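PDB 7D86: PHD finger protein 14, which binds histone H3, preferring the unmodified form, through an N-terminal region of PHD and pre-PHD zinc fingers, and represses PDGFRA expression. Local coordinates for residues H8-C13 against G33-E38; V71-E76 against G91-V96; V144-D149 against F181-K186. All blocks are in the same frame, centred on the assembly; numbering follows the deposited sequence.

Overall arrangement
All three contacts bring a zinc-binding cysteine to a strand that carries, or leads into, a second ligand of the same zinc ion. They lie in three successive zinc fingers of one chain, their centres about 19 to 23 Å apart, and none touches another. Interaction 1 is the buried one; interactions 2 and 3 are partly buried. In each, a backbone N-H bonds to the cysteine sulfur and a second N-H to a strand carbonyl. Interaction 1 adds a threonine hydroxyl bond, interaction 2 a tryptophan face and a carboxylate beside an arginine chain, and interaction 3 an aspartate that grips the strand backbone. Histidine is the second ligand in interactions 1 and 2, cysteine in interaction 3.

Interaction 1 (H8-C13 against G33-E38); sequences HILICC and GVTVHE. With ZN (zinc ion), chain E.
Cys12 and His37 meet at a zinc ion. SG of Cys12 binds the zinc at 2.3 Å and ND1 of His37 binds it at 2.1 Å. Cys15 and Cys40 complete the site. With SG of Cys12 anti to its own backbone N (chi1 175°), the sulfur reaches both the zinc and the backbone N of His37. From that N it accepts a nearly straight hydrogen bond, at 3.3 Å and 174°. The sulfur is thus tied to His37 both through the metal and through the backbone. CB of Cys12 lies 3.3 Å from ND1 of His37, at an oblique angle to the ring. NE2 of His37 bonds to O of Asn19, so the ring is held at both nitrogens.

Two further bonds join the segments, one between backbones and one from a side chain. The N of Cys13 donates to O of Thr35 at 2.8 Å. OG1 of Thr35 donates to O of Ile11, a very short bond of 2.5 Å. SG of Cys13 rests on CG2 of Val34, 3.6 Å away.

The contact belongs to the first PHD finger. Strand 35-37 pairs antiparallel with strand 26-28, whose Ile26 touches Leu10 and His37. Helix 191-204 packs on Ile11 and Cys13.

Interaction 2 (V71-E76 against G91-V96); sequences VSPSCE and GRWVHV. With ZN (zinc ion), chain C.
Glu76 and Arg92 carry opposite charges and lie against each other without a salt bridge. OE1 of Glu76 is 4.2 Å from NE of Arg92 but far from the plane in which the guanidinium hydrogens lie. The carboxylate and guanidinium planes are 60° apart. The Glu76 chain bends at chi2 (-60°), which turns CD back toward the aliphatic part of Arg92. The touching is done there, with OE2 of Glu76 3.3 Å from CD of Arg92. Any attraction between the charges is probably modest.

A water links the two segments beside this pair. It lies in hydrogen-bonding reach of OE2 of Glu76 and O of Ser74, with more acceptors around it than protons to give, and accepts from the backbone N of Trp93. The N of Glu76 donates to O of Trp93 at 2.9 Å, nearly in line with the carbonyl.

Pro73 and Val71 meet the indole of Trp93. CB of Pro73 sits over the face of the five-membered ring, 3.9 Å from its centroid, in a CH-pi contact. CG2 of Val71 lies above the same face of the indole as Pro73, offset toward the rim, 3.8 Å from CZ2 of Trp93. Phe85 and Asp65 also touch this tryptophan.

At the other end the zinc ion is bound by SG of Cys75 and by ND1 of His95, at 2.0 Å for the nitrogen. SG of Cys75 also accepts from the backbone N of His95 at 3.3 Å. NE2 of His95 bonds to O of Asp82. With Cys78 and Cys98, these ligands make the zinc site of three cysteines and one histidine in the C2HC pre-PHD finger, the middle finger of the PHD–zinc knuckle–PHD (PZP) module.

Interaction 3 (V144-D149 against F181-K186); sequences VCISCD and FFAYCK. With ZN (zinc ion), chain B.
Asp149 reaches toward strand 181-183 and grips its backbone. Its CG lies anti to the carbonyl carbon and beside the backbone N (chi1 -76°), which brings the carboxylate carbon to the strand side. OD2 of Asp149 accepts from the N of Ala183 at 2.8 Å and 163°. The N-H meets this oxygen on its anti side, 17° out of the carboxylate plane. In return the N of Asp149 donates to O of Ala183 at 2.6 Å, almost in line with the carbonyl. The two residues therefore hold each other by a pair of reciprocal bonds. OD2 also accepts from a water, which makes a weak second bond to O of Phe181. OD2 of Asp149 also lies 3.3 Å from CB of Phe182.

The Tyr184 ring turns an edge to the other segment. Its CE1 lies 3.8 Å from C of Asp149, which sits in the ring plane. SG of Cys148 also stands at the ring edge, a sulfur-aromatic contact. CD2 of Phe182 lies over one face of the same ring, toward the rim.

SG of Cys148 and SG of Cys185 both bind the zinc ion, and the sulfurs are 3.9 Å apart. Cys153 and His188 complete the site. SG of Cys148 further accepts from the N of Cys185 at 3.2 Å, a bond close to straight. CD1 of Ile146 meets CB of Ala183 at 4.0 Å.

This site belongs to the second PHD finger. Strand 145-147 pairs antiparallel with strand 156-158, and strand 181-183 with strand 168-170. The contact thus joins two small hairpin sheets. Leu168 touches both Ile146 and Ala183, while Tyr101 of helix 96-101 packs against Ile146 and Phe181.

Interaction 1 (H8-C13 against G33-E38)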
ATOM      1  N   HIS A   8      14.227   4.991 -19.151  1.00 87.67           N
ATOM      2  CA  HIS A   8      14.167   5.515 -17.791  1.00 83.19           C
ATOM      3  C   HIS A   8      13.072   4.825 -16.985  1.00 83.43           C
ATOM      4  O   HIS A   8      11.912   4.785 -17.398  1.00 85.58           O
ATOM      5  CB  HIS A   8      13.951   7.027 -17.810  1.00 75.39           C
ATOM      6  CG  HIS A   8      15.211   7.806 -18.016  1.00 69.41           C
ATOM      7  ND1 HIS A   8      15.985   8.258 -16.969  1.00 66.43           N
ATOM      8  CD2 HIS A   8      15.843   8.196 -19.147  1.00 71.87           C
ATOM      9  CE1 HIS A   8      17.036   8.899 -17.446  1.00 70.99           C
ATOM     10  NE2 HIS A   8      16.975   8.878 -18.766  1.00 73.25           N
ATOM     11  N   ILE A   9      13.452   4.302 -15.824  1.00 81.70           N
ATOM     12  CA  ILE A   9      12.643   3.351 -15.070  1.00 74.09           C
ATOM     13  C   ILE A   9      12.176   4.037 -13.790  1.00 72.80           C
ATOM     14  O   ILE A   9      12.947   4.189 -12.834  1.00 73.06           O
ATOM     15  CB  ILE A   9      13.422   2.068 -14.767  1.00 72.18           C
ATOM     16  CG1 ILE A   9      13.836   1.376 -16.067  1.00 75.93           C
ATOM     17  CG2 ILE A   9      12.596   1.126 -13.918  1.00 70.01           C
ATOM     18  CD1 ILE A   9      12.669   1.042 -16.973  1.00 75.96           C
ATOM     19  N   LEU A  10      10.912   4.453 -13.766  1.00 70.95           N
ATOM     20  CA  LEU A  10      10.248   4.856 -12.536  1.00 59.45           C
ATOM     21  C   LEU A  10       9.586   3.637 -11.890  1.00 48.78           C
ATOM     22  O   LEU A  10       9.375   2.606 -12.530  1.00 49.34           O
ATOM     23  CB  LEU A  10       9.207   5.947 -12.804  1.00 52.95           C
ATOM     24  CG  LEU A  10       9.690   7.320 -13.308  1.00 54.40           C
ATOM     25  CD1 LEU A  10       8.510   8.243 -13.575  1.00 52.53           C
ATOM     26  CD2 LEU A  10      10.645   7.964 -12.320  1.00 49.72           C
ATOM     27  N   ILE A  11       9.266   3.762 -10.605  1.00 43.31           N
ATOM     28  CA  ILE A  11       8.665   2.675  -9.840  1.00 40.11           C
ATOM     29  C   ILE A  11       7.325   3.131  -9.291  1.00 40.04           C
ATOM     30  O   ILE A  11       7.220   4.225  -8.728  1.00 40.98           O
ATOM     31  CB  ILE A  11       9.582   2.213  -8.694  1.00 43.92           C
ATOM     32  CG1 ILE A  11      10.939   1.795  -9.255  1.00 52.57           C
ATOM     33  CG2 ILE A  11       8.917   1.069  -7.891  1.00 39.79           C
ATOM     34  CD1 ILE A  11      11.946   1.406  -8.209  1.00 54.26           C
ATOM     35  N   CYS A  12       6.312   2.276  -9.428  1.00 41.34           N
ATOM     36  CA  CYS A  12       5.009   2.504  -8.813  1.00 41.07           C
ATOM     37  C   CYS A  12       5.100   2.233  -7.317  1.00 36.79           C
ATOM     38  O   CYS A  12       5.496   1.140  -6.904  1.00 33.06           O
ATOM     39  CB  CYS A  12       3.954   1.601  -9.445  1.00 37.37           C
ATOM     40  SG  CYS A  12       2.361   1.753  -8.617  1.00 35.57           S
ATOM     41  N   CYS A  13       4.723   3.216  -6.503  1.00 36.41           N
ATOM     42  CA  CYS A  13       4.817   3.069  -5.056  1.00 34.04           C
ATOM     43  C   CYS A  13       3.692   2.216  -4.474  1.00 34.18           C
ATOM     44  O   CYS A  13       3.667   1.986  -3.262  1.00 41.29           O
ATOM     45  CB  CYS A  13       4.817   4.442  -4.391  1.00 40.50           C
ATOM     46  SG  CYS A  13       3.197   5.208  -4.400  1.00 41.08           S
ATOM     47  N   GLY A  33       6.484  14.397  -5.810  1.00 41.86           N
ATOM     48  CA  GLY A  33       7.327  13.445  -6.508  1.00 41.99           C
ATOM     49  C   GLY A  33       6.903  11.992  -6.414  1.00 43.04           C
ATOM     50  O   GLY A  33       7.604  11.128  -6.954  1.00 39.22           O
ATOM     51  N   VAL A  34       5.787  11.685  -5.753  1.00 34.57           N
ATOM     52  CA  VAL A  34       5.368  10.292  -5.644  1.00 35.42           C
ATOM     53  C   VAL A  34       5.049   9.753  -7.033  1.00 41.17           C
ATOM     54  O   VAL A  34       4.593  10.489  -7.920  1.00 38.15           O
ATOM     55  CB  VAL A  34       4.172  10.158  -4.687  1.00 37.38           C
ATOM     56  CG1 VAL A  34       2.884  10.668  -5.336  1.00 36.37           C
ATOM     57  CG2 VAL A  34       4.016   8.710  -4.220  1.00 40.25           C
ATOM     58  N   THR A  35       5.309   8.466  -7.239  1.00 43.12           N
ATOM     59  CA  THR A  35       5.152   7.826  -8.538  1.00 43.06           C
ATOM     60  C   THR A  35       4.216   6.635  -8.408  1.00 40.00           C
ATOM     61  O   THR A  35       4.306   5.872  -7.443  1.00 39.36           O
ATOM     62  CB  THR A  35       6.503   7.365  -9.095  1.00 45.26           C
ATOM     63  OG1 THR A  35       7.187   6.594  -8.103  1.00 46.29           O
ATOM     64  CG2 THR A  35       7.363   8.564  -9.481  1.00 43.24           C
ATOM     65  N   VAL A  36       3.324   6.475  -9.385  1.00 38.00           N
ATOM     66  CA  VAL A  36       2.276   5.465  -9.299  1.00 32.06           C
ATOM     67  C   VAL A  36       1.787   5.146 -10.700  1.00 35.09           C
ATOM     68  O   VAL A  36       1.769   6.011 -11.585  1.00 36.54           O
ATOM     69  CB  VAL A  36       1.125   5.948  -8.379  1.00 34.01           C
ATOM     70  CG1 VAL A  36       0.419   7.168  -8.984  1.00 35.31           C
ATOM     71  CG2 VAL A  36       0.133   4.819  -8.106  1.00 31.89           C
ATOM     72  N   HIS A  37       1.428   3.874 -10.921  1.00 38.31           N
ATOM     73  CA  HIS A  37       0.679   3.493 -12.107  1.00 35.72           C
ATOM     74  C   HIS A  37      -0.647   4.238 -12.133  1.00 38.82           C
ATOM     75  O   HIS A  37      -1.320   4.366 -11.106  1.00 36.48           O
ATOM     76  CB  HIS A  37       0.392   1.983 -12.117  1.00 42.07           C
ATOM     77  CG  HIS A  37       1.561   1.122 -12.492  1.00 42.57           C
ATOM     78  ND1 HIS A  37       2.050   0.137 -11.661  1.00 49.15           N
ATOM     79  CD2 HIS A  37       2.298   1.059 -13.627  1.00 46.17           C
ATOM     80  CE1 HIS A  37       3.056  -0.480 -12.257  1.00 44.90           C
ATOM     81  NE2 HIS A  37       3.228   0.061 -13.450  1.00 47.03           N
ATOM     82  N   GLU A  38      -1.023   4.728 -13.318  1.00 40.98           N
ATOM     83  CA  GLU A  38      -2.391   5.187 -13.531  1.00 46.47           C
ATOM     84  C   GLU A  38      -3.396   4.161 -13.017  1.00 47.17           C
ATOM     85  O   GLU A  38      -4.318   4.495 -12.263  1.00 46.00           O
ATOM     86  CB  GLU A  38      -2.631   5.456 -15.019  1.00 53.12           C
ATOM     87  CG  GLU A  38      -1.921   6.668 -15.580  1.00 56.06           C
ATOM     88  CD  GLU A  38      -1.963   6.700 -17.097  1.00 64.93           C
ATOM     89  OE1 GLU A  38      -1.987   5.615 -17.715  1.00 67.56           O
ATOM     90  OE2 GLU A  38      -1.977   7.806 -17.673  1.00 70.90           O
TER
HETATM   91 ZN    ZN E 504       1.443  -0.096  -9.709  1.00 41.18          ZN

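Interaction 2 (V71-E76 against G91-V96)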
ATOM      1  N   VAL A  71      -2.216  18.739   1.889  1.00 46.61           N
ATOM      2  CA  VAL A  71      -1.886  18.054   3.131  1.00 43.34           C
ATOM      3  C   VAL A  71      -0.757  17.071   2.885  1.00 41.76           C
ATOM      4  O   VAL A  71      -0.620  16.507   1.795  1.00 41.16           O
ATOM      5  CB  VAL A  71      -3.103  17.318   3.734  1.00 42.79           C
ATOM      6  CG1 VAL A  71      -4.060  18.305   4.385  1.00 53.24           C
ATOM      7  CG2 VAL A  71      -3.808  16.528   2.659  1.00 42.53           C
ATOM      8  N   SER A  72       0.063  16.879   3.915  1.00 46.17           N
ATOM      9  CA  SER A  72       0.929  15.712   4.018  1.00 49.42           C
ATOM     10  C   SER A  72       0.284  14.794   5.040  1.00 43.05           C
ATOM     11  O   SER A  72       0.510  14.948   6.246  1.00 47.21           O
ATOM     12  CB  SER A  72       2.351  16.088   4.440  1.00 56.76           C
ATOM     13  OG  SER A  72       3.012  16.791   3.408  1.00 63.45           O
ATOM     14  N   PRO A  73      -0.539  13.851   4.612  1.00 42.72           N
ATOM     15  CA  PRO A  73      -1.407  13.147   5.552  1.00 45.68           C
ATOM     16  C   PRO A  73      -0.669  12.028   6.271  1.00 40.57           C
ATOM     17  O   PRO A  73       0.434  11.628   5.904  1.00 40.59           O
ATOM     18  CB  PRO A  73      -2.502  12.593   4.640  1.00 46.82           C
ATOM     19  CG  PRO A  73      -1.768  12.273   3.371  1.00 42.81           C
ATOM     20  CD  PRO A  73      -0.689  13.336   3.237  1.00 42.45           C
ATOM     21  N   SER A  74      -1.300  11.548   7.334  1.00 43.07           N
ATOM     22  CA  SER A  74      -0.964  10.275   7.949  1.00 40.56           C
ATOM     23  C   SER A  74      -2.035   9.262   7.580  1.00 33.19           C
ATOM     24  O   SER A  74      -3.184   9.623   7.320  1.00 34.96           O
ATOM     25  CB  SER A  74      -0.863  10.399   9.472  1.00 45.04           C
ATOM     26  OG  SER A  74       0.235  11.219   9.843  1.00 51.48           O
ATOM     27  N   CYS A  75      -1.652   7.988   7.546  1.00 31.32           N
ATOM     28  CA  CYS A  75      -2.603   6.929   7.248  1.00 33.49           C
ATOM     29  C   CYS A  75      -3.358   6.535   8.509  1.00 36.64           C
ATOM     30  O   CYS A  75      -2.777   6.440   9.593  1.00 37.89           O
ATOM     31  CB  CYS A  75      -1.882   5.710   6.662  1.00 28.88           C
ATOM     32  SG  CYS A  75      -2.994   4.388   6.129  1.00 29.37           S
ATOM     33  N   GLU A  76      -4.663   6.304   8.367  1.00 33.29           N
ATOM     34  CA  GLU A  76      -5.445   5.806   9.490  1.00 33.04           C
ATOM     35  C   GLU A  76      -5.057   4.387   9.882  1.00 33.58           C
ATOM     36  O   GLU A  76      -5.413   3.940  10.978  1.00 37.60           O
ATOM     37  CB  GLU A  76      -6.937   5.847   9.155  1.00 36.28           C
ATOM     38  CG  GLU A  76      -7.482   7.265   8.958  1.00 39.13           C
ATOM     39  CD  GLU A  76      -7.302   8.124  10.193  1.00 46.98           C
ATOM     40  OE1 GLU A  76      -7.718   7.691  11.292  1.00 48.94           O
ATOM     41  OE2 GLU A  76      -6.738   9.233  10.071  1.00 49.04           O
ATOM     42  N   GLY A  91     -13.322  12.035   5.704  1.00 45.78           N
ATOM     43  CA  GLY A  91     -12.365  13.109   5.559  1.00 45.24           C
ATOM     44  C   GLY A  91     -10.956  12.799   6.012  1.00 44.03           C
ATOM     45  O   GLY A  91     -10.163  13.727   6.173  1.00 45.63           O
ATOM     46  N   ARG A  92     -10.616  11.532   6.237  1.00 38.18           N
ATOM     47  CA  ARG A  92      -9.268  11.172   6.636  1.00 39.71           C
ATOM     48  C   ARG A  92      -8.566  10.526   5.451  1.00 35.36           C
ATOM     49  O   ARG A  92      -9.085  10.512   4.335  1.00 38.63           O
ATOM     50  CB  ARG A  92      -9.308  10.284   7.882  1.00 40.03           C
ATOM     51  CG  ARG A  92      -9.895  11.021   9.085  1.00 46.49           C
ATOM     52  CD  ARG A  92      -9.882  10.178  10.352  1.00 52.41           C
ATOM     53  NE  ARG A  92     -10.482  10.890  11.474  1.00 60.15           N
ATOM     54  CZ  ARG A  92     -11.790  10.954  11.693  1.00 69.24           C
ATOM     55  NH1 ARG A  92     -12.262  11.626  12.735  1.00 74.12           N
ATOM     56  NH2 ARG A  92     -12.627  10.346  10.863  1.00 69.87           N
ATOM     57  N   TRP A  93      -7.373   9.987   5.684  1.00 34.53           N
ATOM     58  CA  TRP A  93      -6.511   9.523   4.610  1.00 28.34           C
ATOM     59  C   TRP A  93      -5.993   8.126   4.916  1.00 29.31           C
ATOM     60  O   TRP A  93      -5.723   7.783   6.071  1.00 34.40           O
ATOM     61  CB  TRP A  93      -5.340  10.493   4.399  1.00 32.94           C
ATOM     62  CG  TRP A  93      -5.820  11.849   3.974  1.00 36.62           C
ATOM     63  CD1 TRP A  93      -6.201  12.887   4.785  1.00 39.55           C
ATOM     64  CD2 TRP A  93      -5.984  12.306   2.632  1.00 36.30           C
ATOM     65  NE1 TRP A  93      -6.589  13.965   4.020  1.00 40.43           N
ATOM     66  CE2 TRP A  93      -6.464  13.634   2.695  1.00 43.68           C
ATOM     67  CE3 TRP A  93      -5.762  11.726   1.380  1.00 35.93           C
ATOM     68  CZ2 TRP A  93      -6.724  14.386   1.551  1.00 44.81           C
ATOM     69  CZ3 TRP A  93      -6.025  12.465   0.250  1.00 37.17           C
ATOM     70  CH2 TRP A  93      -6.499  13.784   0.339  1.00 41.61           C
ATOM     71  N   VAL A  94      -5.880   7.317   3.865  1.00 33.57           N
ATOM     72  CA  VAL A  94      -5.266   5.996   3.952  1.00 26.96           C
ATOM     73  C   VAL A  94      -4.385   5.775   2.727  1.00 28.99           C
ATOM     74  O   VAL A  94      -4.653   6.302   1.645  1.00 33.20           O
ATOM     75  CB  VAL A  94      -6.327   4.871   4.069  1.00 36.54           C
ATOM     76  CG1 VAL A  94      -7.070   4.967   5.395  1.00 36.64           C
ATOM     77  CG2 VAL A  94      -7.303   4.930   2.905  1.00 36.31           C
ATOM     78  N   HIS A  95      -3.333   4.969   2.895  1.00 28.18           N
ATOM     79  CA  HIS A  95      -2.569   4.515   1.738  1.00 30.96           C
ATOM     80  C   HIS A  95      -3.457   3.721   0.790  1.00 31.97           C
ATOM     81  O   HIS A  95      -4.314   2.936   1.215  1.00 27.68           O
ATOM     82  CB  HIS A  95      -1.386   3.629   2.155  1.00 27.99           C
ATOM     83  CG  HIS A  95      -0.307   4.350   2.883  1.00 26.62           C
ATOM     84  ND1 HIS A  95      -0.075   4.172   4.228  1.00 30.52           N
ATOM     85  CD2 HIS A  95       0.602   5.262   2.460  1.00 32.05           C
ATOM     86  CE1 HIS A  95       0.926   4.944   4.605  1.00 31.06           C
ATOM     87  NE2 HIS A  95       1.358   5.614   3.551  1.00 31.40           N
ATOM     88  N   VAL A  96      -3.237   3.909  -0.511  1.00 31.91           N
ATOM     89  CA  VAL A  96      -3.821   2.992  -1.485  1.00 29.48           C
ATOM     90  C   VAL A  96      -3.427   1.556  -1.151  1.00 30.53           C
ATOM     91  O   VAL A  96      -4.261   0.643  -1.179  1.00 31.14           O
ATOM     92  CB  VAL A  96      -3.395   3.379  -2.913  1.00 31.82           C
ATOM     93  CG1 VAL A  96      -3.723   2.257  -3.883  1.00 31.71           C
ATOM     94  CG2 VAL A  96      -4.057   4.691  -3.339  1.00 30.82           C
TER
HETATM   95 ZN    ZN C 502      -1.101   3.064   5.547  1.00 32.58          ZN
HETATM   96  O   HOH W   1      -5.511  10.306   8.090  1.00 35.97           O

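Interaction 3 (V144-D149 against F181-K186)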
ATOM      1  N   VAL A 144      -3.824  -0.769  11.777  1.00 28.39           N
ATOM      2  CA  VAL A 144      -4.373  -2.101  11.579  1.00 28.17           C
ATOM      3  C   VAL A 144      -3.298  -2.967  10.940  1.00 28.33           C
ATOM      4  O   VAL A 144      -2.673  -2.564   9.953  1.00 35.85           O
ATOM      5  CB  VAL A 144      -5.647  -2.061  10.712  1.00 30.14           C
ATOM      6  CG1 VAL A 144      -6.145  -3.474  10.413  1.00 33.01           C
ATOM      7  CG2 VAL A 144      -6.741  -1.277  11.418  1.00 31.30           C
ATOM      8  N   CYS A 145      -3.061  -4.138  11.520  1.00 29.07           N
ATOM      9  CA  CYS A 145      -2.120  -5.091  10.952  1.00 28.93           C
ATOM     10  C   CYS A 145      -2.849  -6.097  10.080  1.00 27.11           C
ATOM     11  O   CYS A 145      -4.028  -6.394  10.295  1.00 28.67           O
ATOM     12  CB  CYS A 145      -1.363  -5.839  12.051  1.00 30.35           C
ATOM     13  SG  CYS A 145      -0.128  -4.871  12.922  1.00 35.10           S
ATOM     14  N   ILE A 146      -2.127  -6.629   9.093  1.00 24.62           N
ATOM     15  CA  ILE A 146      -2.554  -7.810   8.353  1.00 26.21           C
ATOM     16  C   ILE A 146      -1.675  -8.959   8.810  1.00 28.24           C
ATOM     17  O   ILE A 146      -0.693  -8.751   9.533  1.00 29.16           O
ATOM     18  CB  ILE A 146      -2.446  -7.624   6.831  1.00 26.08           C
ATOM     19  CG1 ILE A 146      -0.983  -7.358   6.454  1.00 25.92           C
ATOM     20  CG2 ILE A 146      -3.407  -6.535   6.345  1.00 31.27           C
ATOM     21  CD1 ILE A 146      -0.743  -7.247   4.977  1.00 26.41           C
ATOM     22  N   SER A 147      -1.988 -10.165   8.361  1.00 29.93           N
ATOM     23  CA  SER A 147      -1.218 -11.332   8.754  1.00 31.48           C
ATOM     24  C   SER A 147      -0.690 -12.063   7.534  1.00 34.86           C
ATOM     25  O   SER A 147      -1.143 -11.850   6.405  1.00 31.08           O
ATOM     26  CB  SER A 147      -2.041 -12.298   9.594  1.00 43.23           C
ATOM     27  OG  SER A 147      -1.307 -13.490   9.819  1.00 52.51           O
ATOM     28  N   CYS A 148       0.272 -12.952   7.790  1.00 30.90           N
ATOM     29  CA  CYS A 148       0.800 -13.804   6.737  1.00 31.46           C
ATOM     30  C   CYS A 148      -0.302 -14.720   6.224  1.00 32.24           C
ATOM     31  O   CYS A 148      -1.145 -15.195   6.992  1.00 31.56           O
ATOM     32  CB  CYS A 148       1.982 -14.628   7.264  1.00 28.34           C
ATOM     33  SG  CYS A 148       2.605 -15.908   6.139  1.00 28.58           S
ATOM     34  N   ASP A 149      -0.290 -14.981   4.921  1.00 31.48           N
ATOM     35  CA  ASP A 149      -1.348 -15.757   4.287  1.00 30.40           C
ATOM     36  C   ASP A 149      -0.966 -17.211   4.028  1.00 32.28           C
ATOM     37  O   ASP A 149      -1.746 -17.939   3.409  1.00 30.51           O
ATOM     38  CB  ASP A 149      -1.769 -15.092   2.979  1.00 31.35           C
ATOM     39  CG  ASP A 149      -2.633 -13.868   3.212  1.00 33.42           C
ATOM     40  OD1 ASP A 149      -3.556 -13.949   4.050  1.00 36.13           O
ATOM     41  OD2 ASP A 149      -2.369 -12.824   2.589  1.00 35.23           O
ATOM     42  N   PHE A 181      -4.835 -10.127  -3.631  1.00 26.79           N
ATOM     43  CA  PHE A 181      -3.806  -9.479  -2.832  1.00 28.53           C
ATOM     44  C   PHE A 181      -3.493 -10.332  -1.610  1.00 27.96           C
ATOM     45  O   PHE A 181      -4.367 -10.568  -0.775  1.00 31.49           O
ATOM     46  CB  PHE A 181      -4.254  -8.079  -2.421  1.00 25.13           C
ATOM     47  CG  PHE A 181      -4.489  -7.173  -3.585  1.00 27.90           C
ATOM     48  CD1 PHE A 181      -3.424  -6.575  -4.237  1.00 32.29           C
ATOM     49  CD2 PHE A 181      -5.774  -6.927  -4.042  1.00 26.87           C
ATOM     50  CE1 PHE A 181      -3.638  -5.736  -5.319  1.00 33.82           C
ATOM     51  CE2 PHE A 181      -5.992  -6.100  -5.124  1.00 30.68           C
ATOM     52  CZ  PHE A 181      -4.914  -5.502  -5.765  1.00 33.51           C
ATOM     53  N   PHE A 182      -2.246 -10.784  -1.498  1.00 27.23           N
ATOM     54  CA  PHE A 182      -1.857 -11.598  -0.361  1.00 27.53           C
ATOM     55  C   PHE A 182      -0.463 -11.203   0.102  1.00 27.14           C
ATOM     56  O   PHE A 182       0.292 -10.529  -0.608  1.00 24.97           O
ATOM     57  CB  PHE A 182      -1.923 -13.100  -0.696  1.00 31.25           C
ATOM     58  CG  PHE A 182      -1.037 -13.504  -1.833  1.00 29.12           C
ATOM     59  CD1 PHE A 182      -1.451 -13.344  -3.146  1.00 29.19           C
ATOM     60  CD2 PHE A 182       0.208 -14.063  -1.590  1.00 27.71           C
ATOM     61  CE1 PHE A 182      -0.635 -13.722  -4.197  1.00 29.85           C
ATOM     62  CE2 PHE A 182       1.027 -14.445  -2.637  1.00 29.33           C
ATOM     63  CZ  PHE A 182       0.606 -14.276  -3.940  1.00 32.77           C
ATOM     64  N   ALA A 183      -0.137 -11.622   1.319  1.00 24.20           N
ATOM     65  CA  ALA A 183       1.137 -11.301   1.935  1.00 27.15           C
ATOM     66  C   ALA A 183       1.658 -12.497   2.719  1.00 28.94           C
ATOM     67  O   ALA A 183       0.889 -13.220   3.355  1.00 28.67           O
ATOM     68  CB  ALA A 183       1.016 -10.104   2.874  1.00 27.99           C
ATOM     69  N   TYR A 184       2.978 -12.664   2.700  1.00 31.85           N
ATOM     70  CA  TYR A 184       3.669 -13.728   3.420  1.00 30.00           C
ATOM     71  C   TYR A 184       4.705 -13.124   4.352  1.00 32.65           C
ATOM     72  O   TYR A 184       5.390 -12.158   3.992  1.00 30.43           O
ATOM     73  CB  TYR A 184       4.381 -14.696   2.473  1.00 29.24           C
ATOM     74  CG  TYR A 184       3.499 -15.544   1.586  1.00 29.31           C
ATOM     75  CD1 TYR A 184       2.306 -16.082   2.048  1.00 33.43           C
ATOM     76  CD2 TYR A 184       3.879 -15.818   0.280  1.00 37.11           C
ATOM     77  CE1 TYR A 184       1.510 -16.872   1.222  1.00 34.72           C
ATOM     78  CE2 TYR A 184       3.104 -16.596  -0.547  1.00 37.83           C
ATOM     79  CZ  TYR A 184       1.919 -17.117  -0.077  1.00 32.89           C
ATOM     80  OH  TYR A 184       1.159 -17.875  -0.924  1.00 36.52           O
ATOM     81  N   CYS A 185       4.851 -13.708   5.538  1.00 25.16           N
ATOM     82  CA  CYS A 185       5.939 -13.257   6.393  1.00 25.71           C
ATOM     83  C   CYS A 185       7.276 -13.638   5.754  1.00 26.58           C
ATOM     84  O   CYS A 185       7.331 -14.351   4.746  1.00 27.59           O
ATOM     85  CB  CYS A 185       5.818 -13.870   7.787  1.00 26.59           C
ATOM     86  SG  CYS A 185       6.116 -15.659   7.797  1.00 30.59           S
ATOM     87  N   LYS A 186       8.369 -13.168   6.357  1.00 28.10           N
ATOM     88  CA  LYS A 186       9.691 -13.451   5.795  1.00 26.85           C
ATOM     89  C   LYS A 186       9.971 -14.948   5.733  1.00 28.24           C
ATOM     90  O   LYS A 186      10.650 -15.419   4.814  1.00 28.84           O
ATOM     91  CB  LYS A 186      10.779 -12.761   6.612  1.00 25.89           C
ATOM     92  CG  LYS A 186      10.735 -11.240   6.585  1.00 26.34           C
ATOM     93  CD  LYS A 186      11.886 -10.671   7.395  1.00 32.64           C
ATOM     94  CE  LYS A 186      11.742  -9.170   7.587  1.00 42.74           C
ATOM     95  NZ  LYS A 186      12.844  -8.607   8.418  1.00 46.98           N
TER
HETATM   96 ZN    ZN B 501       4.097 -16.825   7.665  1.00 32.86          ZN
HETATM   97  O   HOH W   2      -4.951 -12.119   2.183  1.00 33.49           O